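PDB 6JYZ: putative secreted endoglycosylceramidase from Rhodococcus hoagii, which probably hydrolyses O-glycosidic bonds, acting as an endogalactosylceramidase that releases the glycan from galactosylceramide-type glycolipids, in glycoside hydrolase family 5. Local coordinates for residues 114-128 with 211-224. Numbering follows the deposited sequence.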
loop_
_atom_site.group_PDB
_atom_site.type_symbol
_atom_site.label_atom_id
_atom_site.label_comp_id
_atom_site.label_asym_id
_atom_site.label_seq_id
_atom_site.Cartn_x
_atom_site.Cartn_y
_atom_site.Cartn_z
ATOM N N LYS A 114 14.638 6.596 -2.387
ATOM C CA LYS A 114 15.245 7.540 -1.463
ATOM C C LYS A 114 15.954 8.666 -2.214
ATOM O O LYS A 114 15.829 9.843 -1.796
ATOM C CB LYS A 114 16.181 6.768 -0.532
ATOM C CG LYS A 114 16.931 7.571 0.528
ATOM C CD LYS A 114 17.986 6.637 1.246
ATOM C CE LYS A 114 18.530 7.353 2.486
ATOM N NZ LYS A 114 19.304 6.480 3.434
ATOM N N ASP A 115 16.591 8.345 -3.331
ATOM C CA ASP A 115 17.328 9.351 -4.110
ATOM C C ASP A 115 16.317 10.360 -4.644
ATOM O O ASP A 115 16.744 11.462 -5.051
ATOM C CB ASP A 115 18.052 8.647 -5.260
ATOM C CG ASP A 115 19.344 7.921 -4.863
ATOM O OD1 ASP A 115 19.761 8.054 -3.738
ATOM O OD2 ASP A 115 19.801 7.156 -5.762
ATOM N N ASN A 116 15.019 10.041 -4.739
ATOM C CA ASN A 116 13.996 10.909 -5.284
ATOM C C ASN A 116 13.082 11.433 -4.170
ATOM O O ASN A 116 11.981 11.875 -4.497
ATOM C CB ASN A 116 13.238 10.168 -6.378
ATOM C CG ASN A 116 14.086 10.065 -7.614
ATOM O OD1 ASN A 116 14.194 11.073 -8.331
ATOM N ND2 ASN A 116 14.753 8.942 -7.849
ATOM N N GLY A 117 13.507 11.318 -2.931
ATOM C CA GLY A 117 12.732 11.851 -1.829
ATOM C C GLY A 117 11.521 10.996 -1.432
ATOM O O GLY A 117 10.538 11.527 -0.896
ATOM N N ILE A 118 11.591 9.692 -1.690
ATOM C CA ILE A 118 10.427 8.806 -1.495
ATOM C C ILE A 118 10.830 7.773 -0.477
ATOM O O ILE A 118 11.810 7.024 -0.684
ATOM C CB ILE A 118 10.072 8.188 -2.837
ATOM C CG1 ILE A 118 9.676 9.282 -3.848
ATOM C CG2 ILE A 118 8.937 7.142 -2.676
ATOM C CD1 ILE A 118 9.445 8.698 -5.246
ATOM N N TYR A 119 10.048 7.643 0.583
ATOM C CA TYR A 119 10.139 6.566 1.555
ATOM C C TYR A 119 9.478 5.296 1.013
ATOM O O TYR A 119 8.586 5.360 0.166
ATOM C CB TYR A 119 9.356 6.949 2.816
ATOM C CG TYR A 119 9.992 8.009 3.688
ATOM C CD1 TYR A 119 10.883 7.629 4.672
ATOM C CD2 TYR A 119 9.617 9.346 3.613
ATOM C CE1 TYR A 119 11.453 8.545 5.541
ATOM C CE2 TYR A 119 10.152 10.276 4.495
ATOM C CZ TYR A 119 11.090 9.867 5.417
ATOM O OH TYR A 119 11.620 10.811 6.284
ATOM N N THR A 120 9.894 4.134 1.527
ATOM C CA THR A 120 9.343 2.861 1.096
ATOM C C THR A 120 8.652 2.118 2.219
ATOM O O THR A 120 9.236 1.899 3.291
ATOM C CB THR A 120 10.455 1.978 0.555
ATOM O OG1 THR A 120 11.035 2.599 -0.594
ATOM C CG2 THR A 120 9.937 0.623 0.084
ATOM N N VAL A 121 7.406 1.692 1.959
ATOM C CA VAL A 121 6.733 0.696 2.768
ATOM C C VAL A 121 6.968 -0.646 2.098
ATOM O O VAL A 121 6.643 -0.821 0.910
ATOM C CB VAL A 121 5.230 1.002 2.877
ATOM C CG1 VAL A 121 4.488 -0.189 3.490
ATOM C CG2 VAL A 121 4.972 2.271 3.641
ATOM N N LEU A 122 7.538 -1.601 2.840
ATOM C CA LEU A 122 7.696 -2.960 2.318
ATOM C C LEU A 122 6.409 -3.738 2.590
ATOM O O LEU A 122 6.089 -3.978 3.747
ATOM C CB LEU A 122 8.883 -3.649 3.012
ATOM C CG LEU A 122 10.243 -2.962 2.756
ATOM C CD1 LEU A 122 11.281 -3.668 3.597
ATOM C CD2 LEU A 122 10.592 -3.044 1.288
ATOM N N ASP A 123 5.722 -4.117 1.520
ATOM C CA ASP A 123 4.434 -4.792 1.653
ATOM C C ASP A 123 4.548 -6.246 1.205
ATOM O O ASP A 123 4.807 -6.494 0.037
ATOM C CB ASP A 123 3.410 -4.028 0.794
ATOM C CG ASP A 123 2.202 -4.826 0.378
ATOM O OD1 ASP A 123 1.733 -5.703 1.104
ATOM O OD2 ASP A 123 1.746 -4.581 -0.778
ATOM N N MET A 124 4.331 -7.150 2.158
ATOM C CA MET A 124 4.324 -8.578 1.827
ATOM C C MET A 124 2.995 -8.849 1.146
ATOM O O MET A 124 1.968 -9.052 1.827
ATOM C CB MET A 124 4.502 -9.377 3.115
ATOM C CG MET A 124 4.817 -10.855 2.878
ATOM S SD MET A 124 6.501 -11.141 2.178
ATOM C CE MET A 124 7.529 -10.667 3.560
ATOM N N HIS A 125 2.987 -8.775 -0.167
ATOM C CA HIS A 125 1.752 -8.686 -0.921
ATOM C C HIS A 125 1.270 -10.060 -1.310
ATOM O O HIS A 125 2.024 -11.000 -1.574
ATOM C CB HIS A 125 1.966 -7.843 -2.184
ATOM C CG HIS A 125 0.694 -7.194 -2.680
ATOM N ND1 HIS A 125 -0.165 -7.628 -3.673
ATOM C CD2 HIS A 125 0.179 -6.064 -2.129
ATOM C CE1 HIS A 125 -1.185 -6.694 -3.686
ATOM N NE2 HIS A 125 -0.974 -5.786 -2.782
ATOM N N GLN A 126 -0.037 -10.207 -1.470
ATOM C CA GLN A 126 -0.657 -11.436 -2.000
ATOM C C GLN A 126 -2.032 -11.035 -2.506
ATOM O O GLN A 126 -2.636 -10.080 -1.998
ATOM C CB GLN A 126 -0.766 -12.527 -0.919
ATOM C CG GLN A 126 -1.690 -12.188 0.261
ATOM C CD GLN A 126 -3.167 -12.345 0.001
ATOM O OE1 GLN A 126 -4.029 -11.615 0.633
ATOM N NE2 GLN A 126 -3.540 -13.228 -0.828
ATOM N N ASP A 127 -2.520 -11.780 -3.477
ATOM C CA ASP A 127 -3.957 -11.776 -3.771
ATOM C C ASP A 127 -4.361 -13.228 -3.888
ATOM O O ASP A 127 -3.654 -14.011 -4.527
ATOM C CB ASP A 127 -4.289 -11.116 -5.128
ATOM C CG ASP A 127 -3.774 -9.704 -5.227
ATOM O OD1 ASP A 127 -4.433 -8.797 -4.672
ATOM O OD2 ASP A 127 -2.718 -9.489 -5.863
ATOM N N ALA A 128 -5.496 -13.607 -3.283
ATOM C CA ALA A 128 -5.967 -14.980 -3.429
ATOM C C ALA A 128 -4.859 -15.983 -3.119
ATOM O O ALA A 128 -4.691 -16.987 -3.808
ATOM C CB ALA A 128 -6.594 -15.245 -4.800
ATOM N N GLU A 211 18.052 1.476 7.920
ATOM C CA GLU A 211 17.725 2.316 6.753
ATOM C C GLU A 211 16.528 3.227 7.071
ATOM O O GLU A 211 15.371 2.740 7.140
ATOM C CB GLU A 211 17.333 1.372 5.605
ATOM C CG GLU A 211 16.944 2.113 4.348
ATOM C CD GLU A 211 17.917 3.187 3.942
ATOM O OE1 GLU A 211 18.944 2.808 3.369
ATOM O OE2 GLU A 211 17.690 4.378 4.187
ATOM N N PRO A 212 16.714 4.527 7.239
ATOM C CA PRO A 212 15.581 5.400 7.571
ATOM C C PRO A 212 14.615 5.532 6.388
ATOM O O PRO A 212 13.453 5.917 6.640
ATOM C CB PRO A 212 16.240 6.770 7.893
ATOM C CG PRO A 212 17.556 6.729 7.147
ATOM C CD PRO A 212 18.027 5.273 7.224
ATOM N N ALA A 213 15.008 5.263 5.160
ATOM C CA ALA A 213 14.063 5.421 4.066
ATOM C C ALA A 213 12.995 4.368 4.119
ATOM O O ALA A 213 12.011 4.508 3.394
ATOM C CB ALA A 213 14.831 5.328 2.789
ATOM N N VAL A 214 13.177 3.263 4.834
ATOM C CA VAL A 214 12.129 2.263 4.955
ATOM C C VAL A 214 11.221 2.734 6.086
ATOM O O VAL A 214 11.624 2.855 7.238
ATOM C CB VAL A 214 12.712 0.874 5.204
ATOM C CG1 VAL A 214 11.616 -0.140 5.640
ATOM C CG2 VAL A 214 13.436 0.379 3.955
ATOM N N VAL A 215 9.972 3.041 5.724
ATOM C CA VAL A 215 8.985 3.414 6.731
ATOM C C VAL A 215 8.791 2.281 7.733
ATOM O O VAL A 215 8.766 2.456 8.918
ATOM C CB VAL A 215 7.629 3.650 6.017
ATOM C CG1 VAL A 215 6.544 4.033 7.068
ATOM C CG2 VAL A 215 7.741 4.712 4.925
ATOM N N GLY A 216 8.659 1.081 7.147
ATOM C CA GLY A 216 8.321 -0.095 7.910
ATOM C C GLY A 216 7.638 -1.108 7.014
ATOM O O GLY A 216 7.842 -1.123 5.795
ATOM N N TYR A 217 6.861 -1.952 7.715
ATOM C CA TYR A 217 6.575 -3.277 7.175
ATOM C C TYR A 217 5.062 -3.473 7.187
ATOM O O TYR A 217 4.472 -3.456 8.288
ATOM C CB TYR A 217 7.183 -4.345 8.095
ATOM C CG TYR A 217 8.572 -4.015 8.578
ATOM C CD1 TYR A 217 9.632 -3.965 7.725
ATOM C CD2 TYR A 217 8.734 -3.735 9.921
ATOM C CE1 TYR A 217 10.944 -3.632 8.238
ATOM C CE2 TYR A 217 9.966 -3.415 10.452
ATOM C CZ TYR A 217 11.046 -3.415 9.588
ATOM O OH TYR A 217 12.290 -3.107 10.137
ATOM N N ASP A 218 4.453 -3.664 6.030
ATOM C CA ASP A 218 3.024 -3.997 5.918
ATOM C C ASP A 218 2.992 -5.527 5.923
ATOM O O ASP A 218 3.344 -6.192 4.937
ATOM C CB ASP A 218 2.446 -3.317 4.661
ATOM C CG ASP A 218 0.935 -3.407 4.519
ATOM O OD1 ASP A 218 0.259 -4.211 5.227
ATOM O OD2 ASP A 218 0.448 -2.689 3.641
ATOM N N LEU A 219 2.597 -6.073 7.095
ATOM C CA LEU A 219 2.905 -7.455 7.411
ATOM C C LEU A 219 2.310 -8.482 6.470
ATOM O O LEU A 219 2.952 -9.472 6.139
ATOM C CB LEU A 219 2.477 -7.757 8.842
ATOM C CG LEU A 219 3.184 -6.905 9.887
ATOM C CD1 LEU A 219 2.601 -7.255 11.283
ATOM C CD2 LEU A 219 4.693 -7.165 9.876
ATOM N N LEU A 220 1.064 -8.242 6.028
ATOM C CA LEU A 220 0.494 -9.095 4.982
ATOM C C LEU A 220 -0.624 -8.324 4.312
ATOM O O LEU A 220 -1.555 -7.823 5.027
ATOM C CB LEU A 220 -0.042 -10.405 5.565
ATOM C CG LEU A 220 -0.587 -11.421 4.557
ATOM C CD1 LEU A 220 0.483 -11.836 3.556
ATOM C CD2 LEU A 220 -1.129 -12.613 5.300
ATOM N N ASN A 221 -0.590 -8.234 3.002
ATOM C CA ASN A 221 -1.662 -7.517 2.301
ATOM C C ASN A 221 -2.960 -8.297 2.424
ATOM O O ASN A 221 -2.962 -9.542 2.252
ATOM C CB ASN A 221 -1.318 -7.481 0.821
ATOM C CG ASN A 221 -2.423 -6.804 0.035
ATOM O OD1 ASN A 221 -2.674 -5.605 0.243
ATOM N ND2 ASN A 221 -3.059 -7.499 -0.878
ATOM N N GLU A 222 -4.057 -7.585 2.657
ATOM C CA GLU A 222 -5.460 -8.086 2.639
ATOM C C GLU A 222 -5.545 -9.531 3.103
ATOM O O GLU A 222 -6.060 -10.408 2.361
ATOM C CB GLU A 222 -6.061 -7.897 1.255
ATOM C CG GLU A 222 -6.152 -6.432 0.898
ATOM C CD GLU A 222 -6.984 -6.099 -0.321
ATOM O OE1 GLU A 222 -7.252 -7.010 -1.115
ATOM O OE2 GLU A 222 -7.283 -4.885 -0.556
ATOM N N PRO A 223 -5.191 -9.825 4.365
ATOM C CA PRO A 223 -5.261 -11.227 4.795
ATOM C C PRO A 223 -6.678 -11.773 4.617
ATOM O O PRO A 223 -7.637 -11.136 5.067
ATOM C CB PRO A 223 -4.836 -11.187 6.255
ATOM C CG PRO A 223 -4.041 -9.918 6.368
ATOM C CD PRO A 223 -4.682 -8.923 5.402
ATOM N N ASN A 224 -6.819 -12.917 3.962
ATOM C CA ASN A 224 -8.163 -13.416 3.767
ATOM C C ASN A 224 -8.687 -14.079 5.059
ATOM O O ASN A 224 -7.889 -14.514 5.914
ATOM C CB ASN A 224 -8.231 -14.426 2.625
ATOM C CG ASN A 224 -8.026 -13.844 1.234
ATOM O OD1 ASN A 224 -7.478 -12.663 1.022
ATOM N ND2 ASN A 224 -8.361 -14.574 0.240
HETATM O O HOH W 1 20.619 4.545 1.800
HETATM O O HOH W 2 -5.816 -9.141 -2.273
#
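Strands 119-124 and 214-218 run parallel, their axes 14° apart and 4.5 Å at closest approach, joined by a ladder that opens with Thr120 N to Ala213 O and closes with Asn221 N to Met124 O. Gly216 suits its place because it takes backbone angles at which a beta carbon would collide with the carbonyl oxygen of Val215. Val215 lays CG2 3.5 Å from Tyr119 CB, and its CB packs on Val121 CG2, while the other branch, Val121 CG1, lies against Asp218 CB. Leu122 CD1 meets Val214 CG1 and the edge of the Tyr217 ring on the other face. At the N-terminal end extended Lys114 reaches over Ala213 CB, small enough to let it pass, and its NZ bridges to the syn lone pair of Glu211 OE2 at 2.8 Å; the anti lone pair takes Ala213 N. A glutamine in place of Glu211 would probably leave the Lys114 ammonium without its countercharge. At the C-terminal end Asn221, with CG anti to its N (chi1 178°), stacks its amide on one face of the His125 ring, the planes 19° apart, while ND2 donates to Gln126 O at 2.8 Å, in the carbonyl plane. Arg83 holds Asn221 OD1 and Asp218 OD2. These are neighbouring strands of the family 5 (beta/alpha)8 barrel, and the Asn221-Glu222 pair just beyond strand 214-218 matches the family's Asn-Glu signature, whose glutamate is typically the acid/base.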